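Local coordinates for protein aldolase (Klebsiella pneumoniae, PDB 6VOQ) that belongs to the class II aldolase and adducin family and binds a zinc ion through one glutamate and three histidines, at residues L95-L100 and E179-A184. Residues are numbered along the deposited sequence; the frame is centred on the assembly and turned at random.
With ZN (zinc ion), chain B.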
loop_
_atom_site.group_PDB
_atom_site.type_symbol
_atom_site.label_atom_id
_atom_site.label_comp_id
_atom_site.label_asym_id
_atom_site.label_seq_id
_atom_site.Cartn_x
_atom_site.Cartn_y
_atom_site.Cartn_z
ATOM N N LEU A 95 14.124 -7.350 8.882
ATOM C CA LEU A 95 13.062 -6.362 8.813
ATOM C C LEU A 95 12.014 -6.686 9.861
ATOM O O LEU A 95 11.935 -7.807 10.361
ATOM C CB LEU A 95 12.392 -6.344 7.438
ATOM C CG LEU A 95 13.235 -5.972 6.240
ATOM C CD1 LEU A 95 12.431 -6.317 5.018
ATOM C CD2 LEU A 95 13.569 -4.494 6.282
ATOM N N HIS A 96 11.210 -5.684 10.195
ATOM C CA HIS A 96 9.959 -5.921 10.903
ATOM C C HIS A 96 8.795 -5.880 9.931
ATOM O O HIS A 96 7.794 -5.198 10.182
ATOM C CB HIS A 96 9.768 -4.910 12.030
ATOM C CG HIS A 96 10.902 -4.872 13.004
ATOM N ND1 HIS A 96 10.938 -3.996 14.068
ATOM C CD2 HIS A 96 12.042 -5.597 13.077
ATOM C CE1 HIS A 96 12.055 -4.177 14.749
ATOM N NE2 HIS A 96 12.742 -5.142 14.168
ATOM N N SER A 97 8.926 -6.571 8.795
ATOM C CA SER A 97 7.892 -6.500 7.771
ATOM C C SER A 97 6.584 -7.038 8.339
ATOM O O SER A 97 6.576 -7.949 9.174
ATOM C CB SER A 97 8.322 -7.255 6.503
ATOM O OG SER A 97 8.630 -8.625 6.746
ATOM N N HIS A 98 5.473 -6.437 7.909
ATOM C CA HIS A 98 4.260 -6.458 8.718
ATOM C C HIS A 98 3.762 -7.882 8.963
ATOM O O HIS A 98 3.557 -8.297 10.111
ATOM C CB HIS A 98 3.166 -5.621 8.066
ATOM C CG HIS A 98 1.884 -5.664 8.826
ATOM N ND1 HIS A 98 1.702 -4.985 10.014
ATOM C CD2 HIS A 98 0.757 -6.390 8.628
ATOM C CE1 HIS A 98 0.496 -5.247 10.484
ATOM N NE2 HIS A 98 -0.097 -6.099 9.665
ATOM N N TYR A 99 3.559 -8.646 7.892
ATOM C CA TYR A 99 2.920 -9.944 8.042
ATOM C C TYR A 99 3.863 -10.990 8.622
ATOM O O TYR A 99 3.411 -11.868 9.363
ATOM C CB TYR A 99 2.321 -10.379 6.699
ATOM C CG TYR A 99 1.210 -9.430 6.298
ATOM C CD1 TYR A 99 -0.052 -9.533 6.868
ATOM C CD2 TYR A 99 1.442 -8.386 5.410
ATOM C CE1 TYR A 99 -1.061 -8.636 6.533
ATOM C CE2 TYR A 99 0.440 -7.499 5.066
ATOM C CZ TYR A 99 -0.803 -7.629 5.638
ATOM O OH TYR A 99 -1.800 -6.746 5.303
ATOM N N LEU A 100 5.165 -10.906 8.340
ATOM C CA LEU A 100 6.084 -11.821 9.005
ATOM C C LEU A 100 6.196 -11.498 10.486
ATOM O O LEU A 100 6.308 -12.417 11.306
ATOM C CB LEU A 100 7.455 -11.785 8.331
ATOM C CG LEU A 100 7.594 -12.651 7.073
ATOM C CD1 LEU A 100 8.864 -12.289 6.306
ATOM C CD2 LEU A 100 7.572 -14.145 7.412
ATOM N N GLU A 179 9.757 -12.684 -0.825
ATOM C CA GLU A 179 8.968 -13.892 -1.022
ATOM C C GLU A 179 8.376 -14.380 0.296
ATOM O O GLU A 179 7.204 -14.765 0.352
ATOM C CB GLU A 179 9.825 -14.973 -1.674
ATOM C CG GLU A 179 9.038 -16.189 -2.128
ATOM C CD GLU A 179 8.050 -15.860 -3.233
ATOM O OE1 GLU A 179 8.421 -15.102 -4.161
ATOM O OE2 GLU A 179 6.898 -16.346 -3.165
ATOM N N LEU A 180 9.165 -14.348 1.372
ATOM C CA LEU A 180 8.658 -14.773 2.671
ATOM C C LEU A 180 7.537 -13.863 3.146
ATOM O O LEU A 180 6.509 -14.341 3.637
ATOM C CB LEU A 180 9.784 -14.787 3.696
ATOM C CG LEU A 180 10.587 -16.062 3.783
ATOM C CD1 LEU A 180 11.860 -15.763 4.560
ATOM C CD2 LEU A 180 9.749 -17.162 4.438
ATOM N N GLU A 181 7.729 -12.545 3.030
ATOM C CA GLU A 181 6.714 -11.616 3.509
ATOM C C GLU A 181 5.416 -11.792 2.739
ATOM O O GLU A 181 4.330 -11.808 3.328
ATOM C CB GLU A 181 7.232 -10.182 3.402
ATOM C CG GLU A 181 6.175 -9.108 3.603
ATOM C CD GLU A 181 5.682 -8.983 5.045
ATOM O OE1 GLU A 181 6.250 -9.612 5.966
ATOM O OE2 GLU A 181 4.711 -8.234 5.255
ATOM N N GLU A 182 5.520 -11.966 1.422
ATOM C CA GLU A 182 4.355 -12.221 0.588
ATOM C C GLU A 182 3.649 -13.509 0.996
ATOM O O GLU A 182 2.415 -13.586 0.971
ATOM C CB GLU A 182 4.789 -12.279 -0.873
ATOM C CG GLU A 182 3.691 -12.600 -1.829
ATOM C CD GLU A 182 2.621 -11.531 -1.857
ATOM O OE1 GLU A 182 1.473 -11.878 -2.194
ATOM O OE2 GLU A 182 2.925 -10.358 -1.539
ATOM N N THR A 183 4.412 -14.530 1.379
ATOM C CA THR A 183 3.801 -15.772 1.833
ATOM C C THR A 183 3.128 -15.596 3.192
ATOM O O THR A 183 2.016 -16.088 3.408
ATOM C CB THR A 183 4.847 -16.885 1.874
ATOM O OG1 THR A 183 5.262 -17.180 0.535
ATOM C CG2 THR A 183 4.262 -18.144 2.490
ATOM N N ALA A 184 3.777 -14.884 4.113
ATOM C CA ALA A 184 3.138 -14.564 5.382
ATOM C C ALA A 184 1.882 -13.733 5.161
ATOM O O ALA A 184 0.848 -13.975 5.787
ATOM C CB ALA A 184 4.121 -13.827 6.293
HETATM ZN ZN ZN B . 14.597 -5.995 14.895
#
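Hydrogen bonds to the carboxylate of Glu181 dominate this buried contact. Glu181 CG stands anti to its backbone N (chi1 168°), and a bend at chi2 carries the carboxylate to the first turn of helix 98-104. Glu181 OE2 accepts the backbone N-H of Tyr99 on its syn lone pair, N to OE2 2.9 Å and nearly straight at 162°. Glu181 OE1 takes two donors from opposite faces of the carboxylate: Ser97 OG at 2.7 Å, steeply out of the plane (61°), and Leu100 N at 2.9 Å, nearer to it. Ser97 is the N-cap residue, yet its hydroxyl makes no capping bond. The acidic group thus occupies the helix N-terminus, where the dipole would probably stabilise its charge.

In this class II aldolase-type alpha/beta fold, the contact joins the start of helix 98-104, and the loop into it from strand 91-94, to helix 170-190. Next to Ser97, His96 binds zinc through NE2, with Glu75, His94 and His161.

Apolar packing lies beside the carboxylate. Leu100 CD2 touches Ala184 CB at 3.6 Å, and its CD1 meets Leu180 CB at 3.7 Å. Tyr99 CB packs on Ala184 CB.

The His98 ring hydrogen-bonds Thr189 and Glu182 of a neighbouring subunit.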